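Local structure of alpha-fucosidase GH29 (Fusarium graminearum, 4PSR) at residues W33-F38 with I343-N348; T40-S45 with W311-G316; S45-R50 with E125-F130; D304-S309 with I317-S322. The protein hydrolyses alpha-L-fucosidic bonds as a GH29 glycoside hydrolase, and probably removes alpha-1,6-linked fucose from the reducing-end N-acetylglucosamine of glycoprotein glycans. All blocks are in the same frame, centred on the assembly; numbering follows the deposited sequence.

Interaction 1: W33-F38 with I343-N348; sequences WHWGAF and ISPMAN. With FUL (beta-L-fucopyranose), chain M.
Chi1 of Trp35 (-178°) sets CG anti to the backbone N, where this CG lies 4.1 Å from Pro345 CB, while on Trp33 CG lies between the backbone N and the carbonyl carbon (chi1 41°), beside an Ile343 whose CG1 takes the equivalent place. Trp33 and Ile343 run side by side, pointing the same way, with Trp33 CB 3.8 Å from Ile343 CG1. Trp35 and Pro345 instead cross at about a right angle. Pro345 CB sits over one face of the indole in a CH-pi contact, 4.1 Å from the centroid of the Trp35 five-membered ring. The edge of that indole does polar work: Trp35 NE1 gives Met346 O a bent, weak hydrogen bond of 2.8 Å. Where the two backbones diverge, one water donates to both His34 O and Pro345 O. His34 turns the other way, and its NE2 meets FUL O4 at 2.7 Å in the plane of the ring, while ND1 is bonded to Asn342 OD1. Here the TIM barrel closes: parallel strands 29-33 and 337-343, first and last of eight, pair at Trp33 and Ile343, and their C-terminal loops lead to the fucose site.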
# COMPACT_ATOMS: atom_id res chain seq x y z
N TRP A 33 2.46 -3.32 11.77
CA TRP A 33 1.60 -3.73 12.87
C TRP A 33 1.13 -2.55 13.70
O TRP A 33 1.92 -1.75 14.19
CB TRP A 33 2.30 -4.79 13.77
CG TRP A 33 3.74 -4.55 14.05
CD1 TRP A 33 4.29 -3.94 15.13
CD2 TRP A 33 4.83 -5.01 13.26
NE1 TRP A 33 5.67 -3.95 15.05
CE2 TRP A 33 6.02 -4.59 13.90
CE3 TRP A 33 4.92 -5.68 12.04
CZ2 TRP A 33 7.27 -4.86 13.36
CZ3 TRP A 33 6.18 -5.94 11.52
CH2 TRP A 33 7.32 -5.52 12.17
N HIS A 34 -0.18 -2.50 13.87
CA HIS A 34 -0.82 -1.56 14.79
C HIS A 34 -0.84 -2.17 16.18
O HIS A 34 -1.81 -2.81 16.58
CB HIS A 34 -2.26 -1.25 14.34
CG HIS A 34 -2.37 -0.30 13.18
ND1 HIS A 34 -1.93 -0.58 11.91
CD2 HIS A 34 -2.93 0.94 13.12
CE1 HIS A 34 -2.20 0.44 11.11
NE2 HIS A 34 -2.81 1.37 11.82
N TRP A 35 0.22 -1.91 16.94
CA TRP A 35 0.36 -2.44 18.28
C TRP A 35 0.86 -1.34 19.16
O TRP A 35 1.88 -0.73 18.88
CB TRP A 35 1.36 -3.60 18.29
CG TRP A 35 1.56 -4.26 19.62
CD1 TRP A 35 0.63 -4.89 20.38
CD2 TRP A 35 2.78 -4.32 20.35
NE1 TRP A 35 1.20 -5.36 21.53
CE2 TRP A 35 2.53 -5.02 21.53
CE3 TRP A 35 4.07 -3.85 20.10
CZ2 TRP A 35 3.53 -5.29 22.47
CZ3 TRP A 35 5.08 -4.12 21.03
CH2 TRP A 35 4.79 -4.83 22.20
N GLY A 36 0.13 -1.06 20.24
CA GLY A 36 0.54 0.00 21.14
C GLY A 36 -0.38 0.14 22.34
O GLY A 36 -1.13 -0.77 22.63
N ALA A 37 -0.30 1.27 23.03
CA ALA A 37 -1.15 1.48 24.19
C ALA A 37 -2.63 1.51 23.79
O ALA A 37 -3.48 1.21 24.60
CB ALA A 37 -0.78 2.77 24.91
N PHE A 38 -2.91 1.82 22.52
CA PHE A 38 -4.29 1.78 22.03
C PHE A 38 -4.82 0.35 21.97
O PHE A 38 -6.04 0.15 21.89
CB PHE A 38 -4.41 2.44 20.64
CG PHE A 38 -3.39 1.95 19.64
CD1 PHE A 38 -3.54 0.72 18.99
CD2 PHE A 38 -2.26 2.71 19.38
CE1 PHE A 38 -2.56 0.26 18.11
CE2 PHE A 38 -1.28 2.25 18.47
CZ PHE A 38 -1.45 1.02 17.86
N ILE A 343 -0.72 -6.56 10.58
CA ILE A 343 -1.00 -7.63 11.54
C ILE A 343 -1.25 -7.01 12.91
O ILE A 343 -0.93 -5.82 13.15
CB ILE A 343 0.14 -8.71 11.56
CG1 ILE A 343 1.44 -8.11 12.09
CG2 ILE A 343 0.31 -9.26 10.14
CD1 ILE A 343 2.62 -9.14 12.17
N SER A 344 -1.81 -7.82 13.81
CA SER A 344 -2.43 -7.30 15.03
C SER A 344 -2.08 -8.11 16.27
O SER A 344 -2.88 -8.94 16.71
CB SER A 344 -3.95 -7.28 14.87
OG SER A 344 -4.36 -6.61 13.69
N PRO A 345 -0.89 -7.87 16.84
CA PRO A 345 -0.54 -8.57 18.09
C PRO A 345 -1.47 -8.17 19.24
O PRO A 345 -1.96 -7.04 19.31
CB PRO A 345 0.90 -8.10 18.36
CG PRO A 345 1.40 -7.54 17.04
CD PRO A 345 0.17 -6.98 16.37
N MET A 346 -1.68 -9.09 20.17
CA MET A 346 -2.40 -8.80 21.40
C MET A 346 -1.65 -7.82 22.27
O MET A 346 -0.46 -7.56 22.05
CB MET A 346 -2.66 -10.09 22.17
CG MET A 346 -3.36 -11.12 21.34
SD MET A 346 -4.07 -12.51 22.30
CE MET A 346 -2.66 -13.11 23.17
N ALA A 347 -2.34 -7.21 23.23
CA ALA A 347 -1.72 -6.21 24.07
C ALA A 347 -0.44 -6.71 24.76
O ALA A 347 0.50 -5.94 24.97
CB ALA A 347 -2.71 -5.67 25.12
N ASN A 348 -0.43 -7.99 25.08
CA ASN A 348 0.73 -8.62 25.74
C ASN A 348 1.90 -8.92 24.80
O ASN A 348 2.94 -9.38 25.24
CB ASN A 348 0.32 -9.88 26.52
CG ASN A 348 -0.13 -11.01 25.62
OD1 ASN A 348 -0.14 -10.90 24.39
ND2 ASN A 348 -0.46 -12.15 26.24
C1 FUL M . -6.51 5.32 9.15
C2 FUL M . -6.40 5.38 10.66
O2 FUL M . -7.34 6.30 11.24
C3 FUL M . -6.65 3.98 11.15
O3 FUL M . -6.64 3.99 12.56
C4 FUL M . -5.56 3.11 10.59
O4 FUL M . -4.30 3.51 11.11
C5 FUL M . -5.57 3.20 9.07
C6 FUL M . -4.46 2.41 8.41
O5 FUL M . -5.46 4.55 8.61
O1 FUL M . -6.37 6.62 8.64
O HOH W 1 -2.82 -5.26 17.46

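Interaction 2: T40-S45 with W311-G316; sequences TAQYAS and WSYTVG. With FUL (beta-L-fucopyranose), chain M.
Gln42 lies obliquely across Tyr313, its amide plane turned 60° from the phenol ring. Chi1 (-60°) puts Gln42 CG beside its own backbone N, and there it meets the ring of Tyr313 at the edge, in plane. Beyond CG the chain is extended: Gln42 OE1 comes 3.5 Å from Tyr313 CD2, and NE2 passes 4.0 Å from Val315 CG2. The polar partner of OE1 is neither of these residues but Ala347 N in the loop after the last barrel strand. Thr314 presents its methyl to backbone: CG2 lies 3.7 Å from Ala44 N, packed against the main chain of Tyr43 to Ser45. One main-chain hydrogen bond joins the segments, Val315 N to Gln42 O at 3.0 Å and nearly straight (165°). At the other end of 311-316, Trp311 turns one indole face to the sugar. The C6 methyl of FUL rests on it, 3.6 Å from Trp311 CZ2, and Arg289 makes a cation-pi contact with the same residue. The chemistry is therefore divided: between 40-45 and 311-316 stand a single backbone bond, CA-H...O contacts such as Gln42 CA to Tyr313 O (3.5 Å) and van der Waals packing; the side-chain amide oxygen of Gln42 ties its own loop to a third; and the fucose meets an apolar platform suited to its 6-deoxy carbon.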
# COMPACT_ATOMS: atom_id res chain seq x y z
N THR A 40 -4.37 -1.78 24.49
CA THR A 40 -4.52 -2.26 25.87
C THR A 40 -5.96 -2.71 26.20
O THR A 40 -6.16 -3.79 26.76
CB THR A 40 -4.06 -1.22 26.89
OG1 THR A 40 -2.79 -0.67 26.50
CG2 THR A 40 -3.91 -1.86 28.26
N ALA A 41 -6.95 -1.92 25.79
CA ALA A 41 -8.35 -2.27 26.08
C ALA A 41 -8.85 -3.49 25.30
O ALA A 41 -9.80 -4.15 25.69
CB ALA A 41 -9.23 -1.10 25.82
N GLN A 42 -8.18 -3.80 24.19
CA GLN A 42 -8.58 -4.90 23.32
C GLN A 42 -10.08 -4.85 23.02
O GLN A 42 -10.76 -5.87 23.02
CB GLN A 42 -8.17 -6.28 23.89
CG GLN A 42 -6.62 -6.36 24.08
CD GLN A 42 -6.10 -7.71 24.52
OE1 GLN A 42 -5.00 -8.10 24.12
NE2 GLN A 42 -6.87 -8.44 25.30
N TYR A 43 -10.56 -3.65 22.71
CA TYR A 43 -11.99 -3.41 22.49
C TYR A 43 -12.23 -2.43 21.36
O TYR A 43 -11.56 -1.41 21.30
CB TYR A 43 -12.66 -2.89 23.77
CG TYR A 43 -14.18 -2.89 23.69
CD1 TYR A 43 -14.88 -4.07 23.93
CD2 TYR A 43 -14.88 -1.76 23.34
CE1 TYR A 43 -16.25 -4.11 23.84
CE2 TYR A 43 -16.25 -1.78 23.25
CZ TYR A 43 -16.92 -2.96 23.49
OH TYR A 43 -18.32 -2.99 23.40
N ALA A 44 -13.18 -2.80 20.48
CA ALA A 44 -13.68 -1.98 19.36
C ALA A 44 -12.64 -1.83 18.22
O ALA A 44 -12.78 -2.46 17.18
CB ALA A 44 -14.18 -0.63 19.86
N SER A 45 -11.64 -0.98 18.42
CA SER A 45 -10.60 -0.75 17.44
C SER A 45 -9.48 0.06 18.06
O SER A 45 -9.52 0.44 19.23
CB SER A 45 -11.13 0.01 16.23
OG SER A 45 -11.43 1.34 16.59
N TRP A 311 -7.79 -2.59 12.97
CA TRP A 311 -6.33 -2.70 12.69
C TRP A 311 -5.57 -3.25 13.91
O TRP A 311 -4.47 -3.79 13.78
CB TRP A 311 -5.71 -1.36 12.23
CG TRP A 311 -6.35 -0.83 10.98
CD1 TRP A 311 -7.51 -0.12 10.91
CD2 TRP A 311 -5.87 -0.96 9.63
NE1 TRP A 311 -7.79 0.19 9.62
CE2 TRP A 311 -6.81 -0.32 8.81
CE3 TRP A 311 -4.75 -1.56 9.04
CZ2 TRP A 311 -6.66 -0.25 7.42
CZ3 TRP A 311 -4.59 -1.48 7.67
CH2 TRP A 311 -5.55 -0.85 6.87
N SER A 312 -6.15 -3.10 15.10
CA SER A 312 -5.50 -3.52 16.35
C SER A 312 -6.31 -4.66 16.98
O SER A 312 -7.51 -4.78 16.79
CB SER A 312 -5.41 -2.30 17.25
OG SER A 312 -4.90 -2.60 18.54
N TYR A 313 -5.63 -5.55 17.71
CA TYR A 313 -6.27 -6.71 18.30
C TYR A 313 -7.41 -6.34 19.22
O TYR A 313 -7.25 -5.50 20.09
CB TYR A 313 -5.24 -7.56 19.08
CG TYR A 313 -5.88 -8.78 19.67
CD1 TYR A 313 -6.02 -9.94 18.91
CD2 TYR A 313 -6.36 -8.80 20.98
CE1 TYR A 313 -6.65 -11.06 19.41
CE2 TYR A 313 -6.99 -9.93 21.48
CZ TYR A 313 -7.12 -11.04 20.67
OH TYR A 313 -7.74 -12.19 21.13
N THR A 314 -8.53 -7.03 19.06
CA THR A 314 -9.65 -6.91 19.99
C THR A 314 -10.15 -8.30 20.34
O THR A 314 -10.05 -9.25 19.55
CB THR A 314 -10.80 -6.07 19.36
OG1 THR A 314 -11.28 -6.71 18.17
CG2 THR A 314 -10.34 -4.66 19.02
N VAL A 315 -10.71 -8.46 21.54
CA VAL A 315 -11.28 -9.74 21.91
C VAL A 315 -12.44 -10.07 20.97
O VAL A 315 -13.31 -9.23 20.78
CB VAL A 315 -11.75 -9.73 23.36
CG1 VAL A 315 -12.46 -11.04 23.69
CG2 VAL A 315 -10.56 -9.54 24.28
N GLY A 316 -12.40 -11.25 20.38
CA GLY A 316 -13.42 -11.67 19.43
C GLY A 316 -13.13 -11.31 17.97
O GLY A 316 -13.95 -11.55 17.09
C1 FUL M . -6.51 5.32 9.15
C2 FUL M . -6.40 5.38 10.66
O2 FUL M . -7.34 6.30 11.24
C3 FUL M . -6.65 3.98 11.15
O3 FUL M . -6.64 3.99 12.56
C4 FUL M . -5.56 3.11 10.59
O4 FUL M . -4.30 3.51 11.11
C5 FUL M . -5.57 3.20 9.07
C6 FUL M . -4.46 2.41 8.41
O5 FUL M . -5.46 4.55 8.61
O1 FUL M . -6.37 6.62 8.64

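Interaction 3: S45-R50 with E125-F130; sequences SEWYPR and EHHDGF. With FUL (beta-L-fucopyranose), chain M.
Glu46 and His126 face each other in the sugar site at the C-terminal mouth of a TIM barrel, where the loops after its first two strands meet around L-fucose. The glutamate shows how one side chain can serve several partners. From a CB pointing toward 125-130, CG lies between the backbone N and the carbonyl carbon (chi1 73°), where it touches the imidazole at 3.7 Å from His126 CE1 and already lies near FUL O3. The chain then bends at chi2 (-69°), with CD also close to O3. Carboxylate and imidazole planes stand 83° apart. At the tip the oxygens part company. Glu46 OE2 accepts from FUL O3 at 2.7 Å and also bonds a glycerol, whereas OE1 takes the backbone N-H of Trp311, so the carboxylate is held through both oxygens.

The neighbouring residue extends the grip. Trp47 NE1 donates to FUL O2 at 2.9 Å, more weakly to FUL O3, and lies 3.5 Å from His127 CD2, at the edge of that ring. His127 NE2 meets FUL O2 at 2.9 Å, and His126 NE2 meets FUL O4 at 3.0 Å. Ser45 fixes the start of the type I turn that sets up Glu46 and Trp47, its OG accepting from Trp47 N just ahead of helix 48-51. Behind the site, Pro49 CG packs 4.0 Å from Asp128 CB, and Asp128 OD2 bonds Tyr75 OH. At the other ring nitrogen of His126, one water links ND1 to Glu46 O, to which it donates at 2.9 Å.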
# COMPACT_ATOMS: atom_id res chain seq x y z
N SER A 45 -11.64 -0.98 18.42
CA SER A 45 -10.60 -0.75 17.44
C SER A 45 -9.48 0.06 18.06
O SER A 45 -9.52 0.44 19.23
CB SER A 45 -11.13 0.01 16.23
OG SER A 45 -11.43 1.34 16.59
N GLU A 46 -8.47 0.32 17.24
CA GLU A 46 -7.39 1.22 17.61
C GLU A 46 -7.84 2.66 17.83
O GLU A 46 -7.06 3.46 18.34
CB GLU A 46 -6.27 1.17 16.55
CG GLU A 46 -6.58 1.84 15.21
CD GLU A 46 -7.63 1.17 14.33
OE1 GLU A 46 -7.94 -0.02 14.51
OE2 GLU A 46 -8.14 1.89 13.43
N TRP A 47 -9.09 3.00 17.46
CA TRP A 47 -9.66 4.31 17.81
C TRP A 47 -10.25 4.35 19.23
O TRP A 47 -10.79 5.37 19.62
CB TRP A 47 -10.70 4.80 16.77
CG TRP A 47 -10.08 5.38 15.53
CD1 TRP A 47 -8.88 5.04 14.93
CD2 TRP A 47 -10.62 6.45 14.73
NE1 TRP A 47 -8.66 5.83 13.82
CE2 TRP A 47 -9.71 6.71 13.68
CE3 TRP A 47 -11.79 7.21 14.80
CZ2 TRP A 47 -9.93 7.72 12.73
CZ3 TRP A 47 -12.01 8.21 13.85
CH2 TRP A 47 -11.09 8.45 12.83
N TYR A 48 -10.12 3.28 19.99
CA TYR A 48 -10.62 3.27 21.38
C TYR A 48 -10.20 4.50 22.19
O TYR A 48 -11.03 5.04 22.91
CB TYR A 48 -10.20 2.01 22.11
CG TYR A 48 -10.85 1.85 23.47
CD1 TYR A 48 -12.03 1.16 23.62
CD2 TYR A 48 -10.24 2.36 24.61
CE1 TYR A 48 -12.63 1.00 24.86
CE2 TYR A 48 -10.83 2.21 25.85
CZ TYR A 48 -12.01 1.50 25.97
OH TYR A 48 -12.60 1.33 27.21
N PRO A 49 -8.95 4.97 22.08
CA PRO A 49 -8.57 6.14 22.88
C PRO A 49 -9.43 7.37 22.60
O PRO A 49 -9.61 8.20 23.51
CB PRO A 49 -7.11 6.40 22.47
CG PRO A 49 -6.61 5.09 21.92
CD PRO A 49 -7.80 4.43 21.30
N ARG A 50 -9.88 7.53 21.36
CA ARG A 50 -10.79 8.62 20.98
C ARG A 50 -12.22 8.32 21.43
O ARG A 50 -12.89 9.16 22.07
CB ARG A 50 -10.76 8.78 19.46
CG ARG A 50 -12.03 9.39 18.82
CD ARG A 50 -11.79 9.59 17.33
NE ARG A 50 -12.95 10.13 16.60
CZ ARG A 50 -13.25 11.42 16.57
NH1 ARG A 50 -12.55 12.29 17.26
NH2 ARG A 50 -14.28 11.83 15.84
N GLU A 125 4.01 5.67 16.06
CA GLU A 125 3.11 6.55 16.83
C GLU A 125 1.81 6.60 16.04
O GLU A 125 1.84 6.98 14.86
CB GLU A 125 3.68 7.94 17.02
CG GLU A 125 2.71 8.82 17.80
CD GLU A 125 3.26 10.13 18.28
OE1 GLU A 125 4.47 10.35 18.23
OE2 GLU A 125 2.42 10.99 18.70
N HIS A 126 0.71 6.23 16.67
CA HIS A 126 -0.60 6.32 16.03
C HIS A 126 -1.19 7.72 16.31
O HIS A 126 -0.44 8.68 16.38
CB HIS A 126 -1.48 5.14 16.47
CG HIS A 126 -2.62 4.89 15.56
ND1 HIS A 126 -3.90 5.28 15.87
CD2 HIS A 126 -2.67 4.36 14.31
CE1 HIS A 126 -4.71 4.97 14.87
NE2 HIS A 126 -3.98 4.42 13.91
N HIS A 127 -2.52 7.85 16.43
CA HIS A 127 -3.17 9.14 16.69
C HIS A 127 -3.21 9.49 18.19
O HIS A 127 -3.60 10.62 18.51
CB HIS A 127 -4.65 9.13 16.24
CG HIS A 127 -4.93 8.80 14.80
ND1 HIS A 127 -4.20 9.26 13.72
CD2 HIS A 127 -5.95 8.07 14.28
CE1 HIS A 127 -4.77 8.83 12.60
NE2 HIS A 127 -5.82 8.10 12.91
N ASP A 128 -2.82 8.56 19.06
CA ASP A 128 -3.07 8.63 20.49
C ASP A 128 -1.97 9.30 21.31
O ASP A 128 -2.00 9.25 22.54
CB ASP A 128 -3.31 7.24 21.05
CG ASP A 128 -2.05 6.36 21.03
OD1 ASP A 128 -1.15 6.63 20.20
OD2 ASP A 128 -1.98 5.41 21.84
N GLY A 129 -1.00 9.92 20.64
CA GLY A 129 -0.01 10.73 21.33
C GLY A 129 1.16 10.03 22.01
O GLY A 129 1.96 10.69 22.71
N PHE A 130 1.25 8.71 21.83
CA PHE A 130 2.25 7.86 22.51
C PHE A 130 3.32 7.49 21.49
O PHE A 130 3.05 6.74 20.54
CB PHE A 130 1.52 6.62 23.04
CG PHE A 130 2.36 5.71 23.94
CD1 PHE A 130 2.90 6.19 25.13
CD2 PHE A 130 2.55 4.36 23.63
CE1 PHE A 130 3.64 5.36 25.98
CE2 PHE A 130 3.27 3.53 24.50
CZ PHE A 130 3.80 4.02 25.66
C1 FUL M . -6.51 5.32 9.15
C2 FUL M . -6.40 5.38 10.66
O2 FUL M . -7.34 6.30 11.24
C3 FUL M . -6.65 3.98 11.15
O3 FUL M . -6.64 3.99 12.56
C4 FUL M . -5.56 3.11 10.59
O4 FUL M . -4.30 3.51 11.11
C5 FUL M . -5.57 3.20 9.07
C6 FUL M . -4.46 2.41 8.41
O5 FUL M . -5.46 4.55 8.61
O1 FUL M . -6.37 6.62 8.64
O HOH W 2 -4.83 5.26 18.71

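Interaction 4: D304-S309 with I317-S322; sequences DAISAS and IKYYSS
Ser307 and Tyr319 face each other at a single backbone bridge, with main-chain bonds on both flanks. Tyr320 N donates to Ile306 O at 2.8 Å, and Ala308 N donates to Lys318 O. Ser307, Ala308 and Ser309 were each modelled in two conformers, so the details through them hold for one conformer and are less certain.

Side-chain hydroxyls add polar ties. Ser309 OG, set beside its backbone N (chi1 -57°), accepts from Lys318 N at 3.0 Å, close to straight (174°). Ser307 OG accepts from Ser309 N at 2.9 Å, closing an ST turn, and is also bonded to Ser310 O.

Among the apolar contacts, Ala308 CB stands over the centre of the Tyr320 ring, 3.6 Å from its centroid and 13° off the normal, a CH-pi contact. Ile306 and Tyr319 meet obliquely, Ile306 CG2 lying 3.9 Å from Tyr319 CD1. The Ile317 side chain reaches back to Ser307, with CD1 near OG.

The pairing fastens the base of the loop between strand 300-305 and helix 322-334. Ile306 packs on strand 337-343 and on Val358 of helix 353-369, and Tyr319 OH bonds Gln355 NE2 of that helix. At the far end Ser321 is the N-cap of helix 322-334, its OG bonded to Ala324 N, while Asp304 forms a salt bridge with Arg289, in the loop after the adjacent strand 284-287.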
# COMPACT_ATOMS: atom_id res chain seq x y z
N ASP A 304 -3.54 -3.09 3.75
CA ASP A 304 -4.61 -4.05 3.99
C ASP A 304 -4.38 -4.66 5.37
O ASP A 304 -3.43 -4.29 6.05
CB ASP A 304 -4.65 -5.12 2.92
CG ASP A 304 -6.08 -5.52 2.56
OD1 ASP A 304 -6.89 -5.78 3.49
OD2 ASP A 304 -6.39 -5.55 1.36
N ALA A 305 -5.22 -5.60 5.78
CA ALA A 305 -5.12 -6.16 7.13
C ALA A 305 -5.68 -7.57 7.14
O ALA A 305 -6.60 -7.87 6.39
CB ALA A 305 -5.88 -5.27 8.10
N ILE A 306 -5.09 -8.46 7.94
CA ILE A 306 -5.64 -9.80 8.10
C ILE A 306 -7.01 -9.68 8.80
O ILE A 306 -7.83 -10.51 8.61
CB ILE A 306 -4.64 -10.79 8.83
CG1 ILE A 306 -3.29 -10.83 8.08
CG2 ILE A 306 -5.22 -12.17 8.93
CD1 ILE A 306 -2.24 -11.68 8.80
N SER A 307 -7.03 -8.84 9.80
CA SER A 307 -8.21 -8.69 10.60
C SER A 307 -9.38 -8.26 9.74
O SER A 307 -9.24 -7.45 8.83
CB SER A 307 -7.94 -7.65 11.65
OG SER A 307 -9.14 -7.31 12.25
N ALA A 308 -10.51 -8.88 10.02
CA ALA A 308 -11.78 -8.57 9.40
C ALA A 308 -12.56 -7.67 10.34
O ALA A 308 -13.71 -7.33 10.07
CB ALA A 308 -12.53 -9.84 9.15
N SER A 309 -11.92 -7.28 11.44
CA SER A 309 -12.52 -6.39 12.39
C SER A 309 -11.79 -5.00 12.22
O SER A 309 -11.92 -4.40 11.17
CB SER A 309 -12.48 -7.06 13.78
OG SER A 309 -13.17 -8.36 13.76
N ILE A 317 -11.95 -10.76 17.71
CA ILE A 317 -11.53 -10.38 16.36
C ILE A 317 -11.69 -11.53 15.36
O ILE A 317 -11.40 -12.69 15.68
CB ILE A 317 -10.07 -9.87 16.42
CG1 ILE A 317 -9.58 -9.35 15.07
CG2 ILE A 317 -9.14 -10.96 16.90
CD1 ILE A 317 -8.16 -8.76 15.16
N LYS A 318 -12.15 -11.19 14.16
CA LYS A 318 -12.26 -12.16 13.07
C LYS A 318 -11.24 -11.83 12.00
O LYS A 318 -10.80 -10.68 11.89
CB LYS A 318 -13.66 -12.16 12.47
CG LYS A 318 -14.75 -12.65 13.43
CD LYS A 318 -16.03 -13.04 12.69
CE LYS A 318 -17.07 -11.93 12.74
NZ LYS A 318 -17.63 -11.75 14.11
N TYR A 319 -10.88 -12.81 11.21
CA TYR A 319 -9.82 -12.65 10.21
C TYR A 319 -10.27 -13.05 8.82
O TYR A 319 -11.16 -13.90 8.65
CB TYR A 319 -8.64 -13.55 10.59
CG TYR A 319 -8.07 -13.27 11.97
CD1 TYR A 319 -7.39 -12.11 12.22
CD2 TYR A 319 -8.18 -14.18 12.99
CE1 TYR A 319 -6.85 -11.83 13.45
CE2 TYR A 319 -7.64 -13.91 14.24
CZ TYR A 319 -6.97 -12.73 14.45
OH TYR A 319 -6.39 -12.42 15.66
N TYR A 320 -9.61 -12.46 7.83
CA TYR A 320 -9.78 -12.92 6.46
C TYR A 320 -8.87 -14.09 6.14
O TYR A 320 -8.00 -14.46 6.92
CB TYR A 320 -9.56 -11.77 5.50
CG TYR A 320 -10.65 -10.74 5.59
CD1 TYR A 320 -11.99 -11.10 5.51
CD2 TYR A 320 -10.35 -9.41 5.78
CE1 TYR A 320 -13.02 -10.15 5.59
CE2 TYR A 320 -11.37 -8.44 5.86
CZ TYR A 320 -12.70 -8.83 5.77
OH TYR A 320 -13.74 -7.90 5.85
N SER A 321 -9.11 -14.71 4.99
CA SER A 321 -8.40 -15.90 4.60
C SER A 321 -7.07 -15.61 3.90
O SER A 321 -6.84 -14.52 3.36
CB SER A 321 -9.25 -16.72 3.62
OG SER A 321 -9.44 -16.03 2.39
N SER A 322 -6.18 -16.60 3.95
CA SER A 322 -4.93 -16.60 3.19
C SER A 322 -5.19 -16.30 1.71
O SER A 322 -4.50 -15.50 1.11
CB SER A 322 -4.23 -17.95 3.37
OG SER A 322 -3.98 -18.18 4.74

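In the fold
All four contacts gather at the C-terminal end of one TIM barrel, showing how loops after the first two and last two strands, adjoining because the barrel is closed, can build a shared site. Interaction 1 joins the first and last strands and encloses the others along the chain. Interaction 3 is nested within interaction 2, sharing Ser45, while interactions 2 and 4 alternate. Centres of interactions 1 and 2 lie about 8 Å apart, and those of 3 and 4, the most distant pair, about 20 Å. Interactions 1, 2 and 3 all touch the fucose; interaction 4 pairs the two ends of the loop carrying Trp311, whose hydrogen bonds to Ser344 and Glu46 tie the three sugar-lining contacts together.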